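Local coordinates for putative protease (Parabacteroides distasonis ATCC 8503, PDB 3KD4), which is a putative exported protease whose substrate and detailed function remain unknown, at residues F54-R65 / A110-K121. Residues are numbered along the deposited sequence; the frame is centred on the assembly and turned at random.
Sequences FQTLKIHSSYTR and ATIYLDYSIITK. With PO4 (phosphate ion), chain C.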
loop_
_atom_site.group_PDB
_atom_site.type_symbol
_atom_site.label_atom_id
_atom_site.label_comp_id
_atom_site.label_asym_id
_atom_site.label_seq_id
_atom_site.Cartn_x
_atom_site.Cartn_y
_atom_site.Cartn_z
ATOM N N PHE A 54 -2.215 -26.359 -4.124
ATOM C CA PHE A 54 -3.438 -26.608 -3.361
ATOM C C PHE A 54 -4.702 -26.134 -4.035
ATOM O O PHE A 54 -5.815 -26.368 -3.508
ATOM C CB PHE A 54 -3.344 -25.903 -2.009
ATOM C CG PHE A 54 -2.222 -26.425 -1.129
ATOM C CD1 PHE A 54 -0.933 -25.948 -1.266
ATOM C CD2 PHE A 54 -2.471 -27.402 -0.176
ATOM C CE1 PHE A 54 0.106 -26.462 -0.463
ATOM C CE2 PHE A 54 -1.428 -27.898 0.631
ATOM C CZ PHE A 54 -0.164 -27.426 0.483
ATOM N N GLN A 55 -4.577 -25.462 -5.183
ATOM C CA GLN A 55 -5.756 -24.890 -5.814
ATOM C C GLN A 55 -5.922 -25.341 -7.240
ATOM O O GLN A 55 -4.941 -25.545 -7.964
ATOM C CB GLN A 55 -5.715 -23.360 -5.772
ATOM C CG GLN A 55 -5.537 -22.813 -4.363
ATOM C CD GLN A 55 -5.545 -21.307 -4.292
ATOM O OE1 GLN A 55 -4.782 -20.638 -4.981
ATOM N NE2 GLN A 55 -6.410 -20.764 -3.448
ATOM N N THR A 56 -7.167 -25.440 -7.669
ATOM C CA THR A 56 -7.407 -25.606 -9.099
ATOM C C THR A 56 -8.367 -24.542 -9.602
ATOM O O THR A 56 -9.276 -24.073 -8.892
ATOM C CB THR A 56 -7.945 -26.971 -9.463
ATOM O OG1 THR A 56 -9.191 -27.164 -8.792
ATOM C CG2 THR A 56 -6.937 -28.057 -9.099
ATOM N N LEU A 57 -8.106 -24.122 -10.828
ATOM C CA LEU A 57 -8.890 -23.109 -11.515
ATOM C C LEU A 57 -9.865 -23.790 -12.431
ATOM O O LEU A 57 -9.480 -24.620 -13.228
ATOM C CB LEU A 57 -7.994 -22.197 -12.346
ATOM C CG LEU A 57 -8.662 -21.109 -13.213
ATOM C CD1 LEU A 57 -9.477 -20.140 -12.387
ATOM C CD2 LEU A 57 -7.531 -20.358 -14.010
ATOM N N LYS A 58 -11.132 -23.458 -12.313
ATOM C CA LYS A 58 -12.131 -24.003 -13.203
ATOM C C LYS A 58 -12.856 -22.869 -13.897
ATOM O O LYS A 58 -13.485 -22.022 -13.245
ATOM C CB LYS A 58 -13.094 -24.812 -12.367
ATOM C CG LYS A 58 -14.351 -25.228 -13.024
ATOM C CD LYS A 58 -14.114 -26.091 -14.238
ATOM C CE LYS A 58 -15.430 -26.752 -14.668
ATOM N NZ LYS A 58 -16.184 -27.215 -13.437
ATOM N N ILE A 59 -12.818 -22.850 -15.217
ATOM C CA ILE A 59 -13.484 -21.779 -15.956
ATOM C C ILE A 59 -14.863 -22.283 -16.279
ATOM O O ILE A 59 -14.994 -23.263 -16.975
ATOM C CB ILE A 59 -12.731 -21.444 -17.241
ATOM C CG1 ILE A 59 -11.256 -21.061 -16.945
ATOM C CG2 ILE A 59 -13.453 -20.336 -18.028
ATOM C CD1 ILE A 59 -11.080 -19.756 -16.299
ATOM N N HIS A 60 -15.902 -21.646 -15.779
ATOM C CA HIS A 60 -17.243 -22.095 -16.046
ATOM C C HIS A 60 -17.719 -21.609 -17.394
ATOM O O HIS A 60 -18.410 -22.330 -18.095
ATOM C CB HIS A 60 -18.199 -21.602 -14.951
ATOM C CG HIS A 60 -17.868 -22.144 -13.593
ATOM N ND1 HIS A 60 -17.962 -23.493 -13.291
ATOM C CD2 HIS A 60 -17.426 -21.531 -12.469
ATOM C CE1 HIS A 60 -17.587 -23.678 -12.030
ATOM N NE2 HIS A 60 -17.232 -22.506 -11.521
ATOM N N SER A 61 -17.407 -20.362 -17.718
ATOM C CA SER A 61 -17.706 -19.840 -18.991
ATOM C C SER A 61 -16.851 -18.580 -19.239
ATOM O O SER A 61 -16.416 -17.889 -18.309
ATOM C CB SER A 61 -19.205 -19.505 -19.120
ATOM O OG SER A 61 -19.535 -18.519 -18.166
ATOM N N SER A 62 -16.607 -18.341 -20.515
ATOM C CA SER A 62 -15.838 -17.200 -20.993
ATOM C C SER A 62 -16.243 -16.925 -22.449
ATOM O O SER A 62 -15.988 -17.743 -23.370
ATOM C CB SER A 62 -14.321 -17.430 -20.845
ATOM O OG SER A 62 -13.562 -16.293 -21.336
ATOM N N TYR A 63 -16.907 -15.794 -22.631
ATOM C CA TYR A 63 -17.354 -15.347 -23.943
ATOM C C TYR A 63 -17.592 -13.849 -23.977
ATOM O O TYR A 63 -17.702 -13.191 -22.941
ATOM C CB TYR A 63 -18.629 -16.077 -24.385
ATOM C CG TYR A 63 -19.838 -15.926 -23.486
ATOM C CD1 TYR A 63 -20.063 -16.800 -22.407
ATOM C CD2 TYR A 63 -20.768 -14.940 -23.724
ATOM C CE1 TYR A 63 -21.171 -16.665 -21.602
ATOM C CE2 TYR A 63 -21.876 -14.821 -22.941
ATOM C CZ TYR A 63 -22.076 -15.669 -21.883
ATOM O OH TYR A 63 -23.200 -15.490 -21.110
ATOM N N THR A 64 -17.677 -13.328 -25.190
ATOM C CA THR A 64 -18.042 -11.939 -25.422
ATOM C C THR A 64 -19.374 -11.885 -26.134
ATOM O O THR A 64 -19.587 -12.613 -27.126
ATOM C CB THR A 64 -16.995 -11.249 -26.281
ATOM O OG1 THR A 64 -15.734 -11.340 -25.605
ATOM C CG2 THR A 64 -17.392 -9.793 -26.582
ATOM N N ARG A 65 -20.271 -11.054 -25.618
ATOM C CA ARG A 65 -21.552 -10.817 -26.270
ATOM C C ARG A 65 -21.532 -9.479 -26.961
ATOM O O ARG A 65 -21.416 -8.433 -26.311
ATOM C CB ARG A 65 -22.699 -10.876 -25.286
ATOM C CG ARG A 65 -24.070 -10.624 -25.922
ATOM C CD ARG A 65 -25.187 -10.788 -24.871
ATOM N NE ARG A 65 -26.529 -10.793 -25.475
ATOM C CZ ARG A 65 -27.112 -9.763 -26.126
ATOM N NH1 ARG A 65 -26.496 -8.587 -26.307
ATOM N NH2 ARG A 65 -28.343 -9.910 -26.636
ATOM N N ALA A 110 -19.662 -4.131 -26.772
ATOM C CA ALA A 110 -19.638 -5.556 -26.432
ATOM C C ALA A 110 -19.461 -5.779 -24.943
ATOM O O ALA A 110 -18.912 -4.913 -24.230
ATOM C CB ALA A 110 -18.517 -6.264 -27.183
ATOM N N THR A 111 -19.955 -6.925 -24.468
ATOM C CA THR A 111 -19.920 -7.286 -23.058
ATOM C C THR A 111 -19.177 -8.572 -22.836
ATOM O O THR A 111 -19.494 -9.604 -23.431
ATOM C CB THR A 111 -21.322 -7.438 -22.475
ATOM O OG1 THR A 111 -22.016 -6.204 -22.635
ATOM C CG2 THR A 111 -21.268 -7.827 -20.977
ATOM N N ILE A 112 -18.165 -8.494 -21.996
ATOM C CA ILE A 112 -17.363 -9.648 -21.599
ATOM C C ILE A 112 -18.064 -10.387 -20.491
ATOM O O ILE A 112 -18.406 -9.775 -19.479
ATOM C CB ILE A 112 -15.975 -9.195 -21.037
ATOM C CG1 ILE A 112 -15.143 -8.532 -22.132
ATOM C CG2 ILE A 112 -15.222 -10.376 -20.373
ATOM C CD1 ILE A 112 -13.937 -7.629 -21.577
ATOM N N TYR A 113 -18.207 -11.702 -20.649
ATOM C CA TYR A 113 -18.739 -12.583 -19.595
ATOM C C TYR A 113 -17.649 -13.538 -19.159
ATOM O O TYR A 113 -17.069 -14.256 -19.983
ATOM C CB TYR A 113 -19.889 -13.418 -20.148
ATOM C CG TYR A 113 -21.185 -12.702 -20.282
ATOM C CD1 TYR A 113 -21.368 -11.745 -21.259
ATOM C CD2 TYR A 113 -22.262 -13.010 -19.441
ATOM C CE1 TYR A 113 -22.562 -11.070 -21.404
ATOM C CE2 TYR A 113 -23.502 -12.328 -19.588
ATOM C CZ TYR A 113 -23.627 -11.370 -20.583
ATOM O OH TYR A 113 -24.817 -10.676 -20.754
ATOM N N LEU A 114 -17.367 -13.566 -17.873
ATOM C CA LEU A 114 -16.401 -14.518 -17.326
ATOM C C LEU A 114 -16.882 -15.006 -15.969
ATOM O O LEU A 114 -17.137 -14.209 -15.062
ATOM C CB LEU A 114 -15.022 -13.853 -17.152
ATOM C CG LEU A 114 -13.879 -14.697 -16.589
ATOM C CD1 LEU A 114 -13.586 -15.931 -17.501
ATOM C CD2 LEU A 114 -12.582 -13.840 -16.350
ATOM N N ASP A 115 -16.870 -16.311 -15.800
ATOM C CA ASP A 115 -17.361 -16.981 -14.599
ATOM C C ASP A 115 -16.382 -18.102 -14.309
ATOM O O ASP A 115 -16.177 -18.984 -15.161
ATOM C CB ASP A 115 -18.759 -17.515 -14.882
ATOM C CG ASP A 115 -19.408 -18.182 -13.658
ATOM O OD1 ASP A 115 -18.747 -18.315 -12.610
ATOM O OD2 ASP A 115 -20.573 -18.620 -13.774
ATOM N N TYR A 116 -15.690 -18.017 -13.172
ATOM C CA TYR A 116 -14.715 -19.037 -12.797
ATOM C C TYR A 116 -14.730 -19.316 -11.314
ATOM O O TYR A 116 -15.187 -18.472 -10.510
ATOM C CB TYR A 116 -13.290 -18.645 -13.218
ATOM C CG TYR A 116 -12.696 -17.509 -12.439
ATOM C CD1 TYR A 116 -12.860 -16.200 -12.851
ATOM C CD2 TYR A 116 -11.969 -17.746 -11.272
ATOM C CE1 TYR A 116 -12.315 -15.131 -12.123
ATOM C CE2 TYR A 116 -11.415 -16.697 -10.544
ATOM C CZ TYR A 116 -11.601 -15.396 -10.966
ATOM O OH TYR A 116 -11.036 -14.383 -10.224
ATOM N N SER A 117 -14.171 -20.468 -10.953
ATOM C CA SER A 117 -13.928 -20.812 -9.561
ATOM C C SER A 117 -12.481 -21.159 -9.324
ATOM O O SER A 117 -11.806 -21.756 -10.186
ATOM C CB SER A 117 -14.743 -22.015 -9.113
ATOM O OG SER A 117 -16.138 -21.769 -9.161
ATOM N N ILE A 118 -12.040 -20.854 -8.118
ATOM C CA ILE A 118 -10.802 -21.363 -7.567
ATOM C C ILE A 118 -11.210 -22.304 -6.420
ATOM O O ILE A 118 -11.893 -21.891 -5.479
ATOM C CB ILE A 118 -9.922 -20.230 -7.049
ATOM C CG1 ILE A 118 -9.524 -19.323 -8.231
ATOM C CG2 ILE A 118 -8.698 -20.826 -6.304
ATOM C CD1 ILE A 118 -8.793 -18.023 -7.812
ATOM N N ILE A 119 -10.812 -23.568 -6.530
ATOM C CA ILE A 119 -11.148 -24.590 -5.559
ATOM C C ILE A 119 -9.888 -24.920 -4.773
ATOM O O ILE A 119 -8.873 -25.293 -5.352
ATOM C CB ILE A 119 -11.712 -25.817 -6.242
ATOM C CG1 ILE A 119 -13.000 -25.422 -6.990
ATOM C CG2 ILE A 119 -11.986 -26.965 -5.198
ATOM C CD1 ILE A 119 -13.167 -26.129 -8.245
ATOM N N THR A 120 -9.970 -24.778 -3.461
ATOM C CA THR A 120 -8.808 -24.978 -2.569
ATOM C C THR A 120 -9.028 -26.241 -1.760
ATOM O O THR A 120 -10.057 -26.402 -1.093
ATOM C CB THR A 120 -8.640 -23.800 -1.646
ATOM O OG1 THR A 120 -8.480 -22.604 -2.436
ATOM C CG2 THR A 120 -7.450 -23.972 -0.738
ATOM N N LYS A 121 -8.063 -27.135 -1.822
ATOM C CA LYS A 121 -8.133 -28.388 -1.083
ATOM C C LYS A 121 -7.921 -28.193 0.424
ATOM O O LYS A 121 -7.423 -27.161 0.845
ATOM C CB LYS A 121 -7.169 -29.404 -1.701
ATOM C CG LYS A 121 -5.707 -29.207 -1.386
ATOM C CD LYS A 121 -4.925 -30.277 -2.215
ATOM C CE LYS A 121 -3.548 -30.576 -1.677
ATOM N NZ LYS A 121 -2.868 -31.546 -2.617
HETATM P P PO4 C . -27.509 -10.910 -18.187
HETATM O O1 PO4 C . -29.012 -10.900 -18.248
HETATM O O2 PO4 C . -26.882 -11.496 -19.461
HETATM O O3 PO4 C . -27.058 -9.473 -17.979
HETATM O O4 PO4 C . -27.097 -11.635 -16.923
HETATM O O HOH W 1 -21.341 -19.289 -16.303
HETATM O O HOH W 2 -14.535 -13.872 -20.878
HETATM O O HOH W 3 -23.123 -5.946 -25.158
#
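Y113 lays its CB over the centre of the Y63 ring, 3.6 Å from the centroid, a CH-pi contact. The two rings lie nearly parallel (12°) but offset, with little overlap; the Y63 OH ends over one face of the Y113 ring, 3.1 Å from CD2. Y63 gets there because its CG sits between its backbone N and carbonyl carbon (chi1 59°), which swings the ring toward Y113. Tyrosine suits position 113, giving Y63 a flat neighbour and, at its end, a hydroxyl that donates to O2 of a phosphate ion. With an alanine at Y113 the CB could stay, but the Y63 ring, its flat neighbour gone, would probably be freer to turn. Strands 55-65 and 111-120 are antiparallel neighbours in the N-terminal mixed sheet, their register shifted by one at a classic beta bulge: H60 and S61 both give their N-H to D115 O. H60 NE2 donates in the ring plane to S117 OG (2.7 Å, 167°), a short-armed hydroxyl also bonded to E24. A water joins S61 OG to D115 OD2, which forms a salt bridge with R26. On the face of L57 and Y116, the Q55 amide suits both roles: NE2 donates a hydrogen bond to T120 OG1 (2.9 Å), OE1 accepts from N51 N.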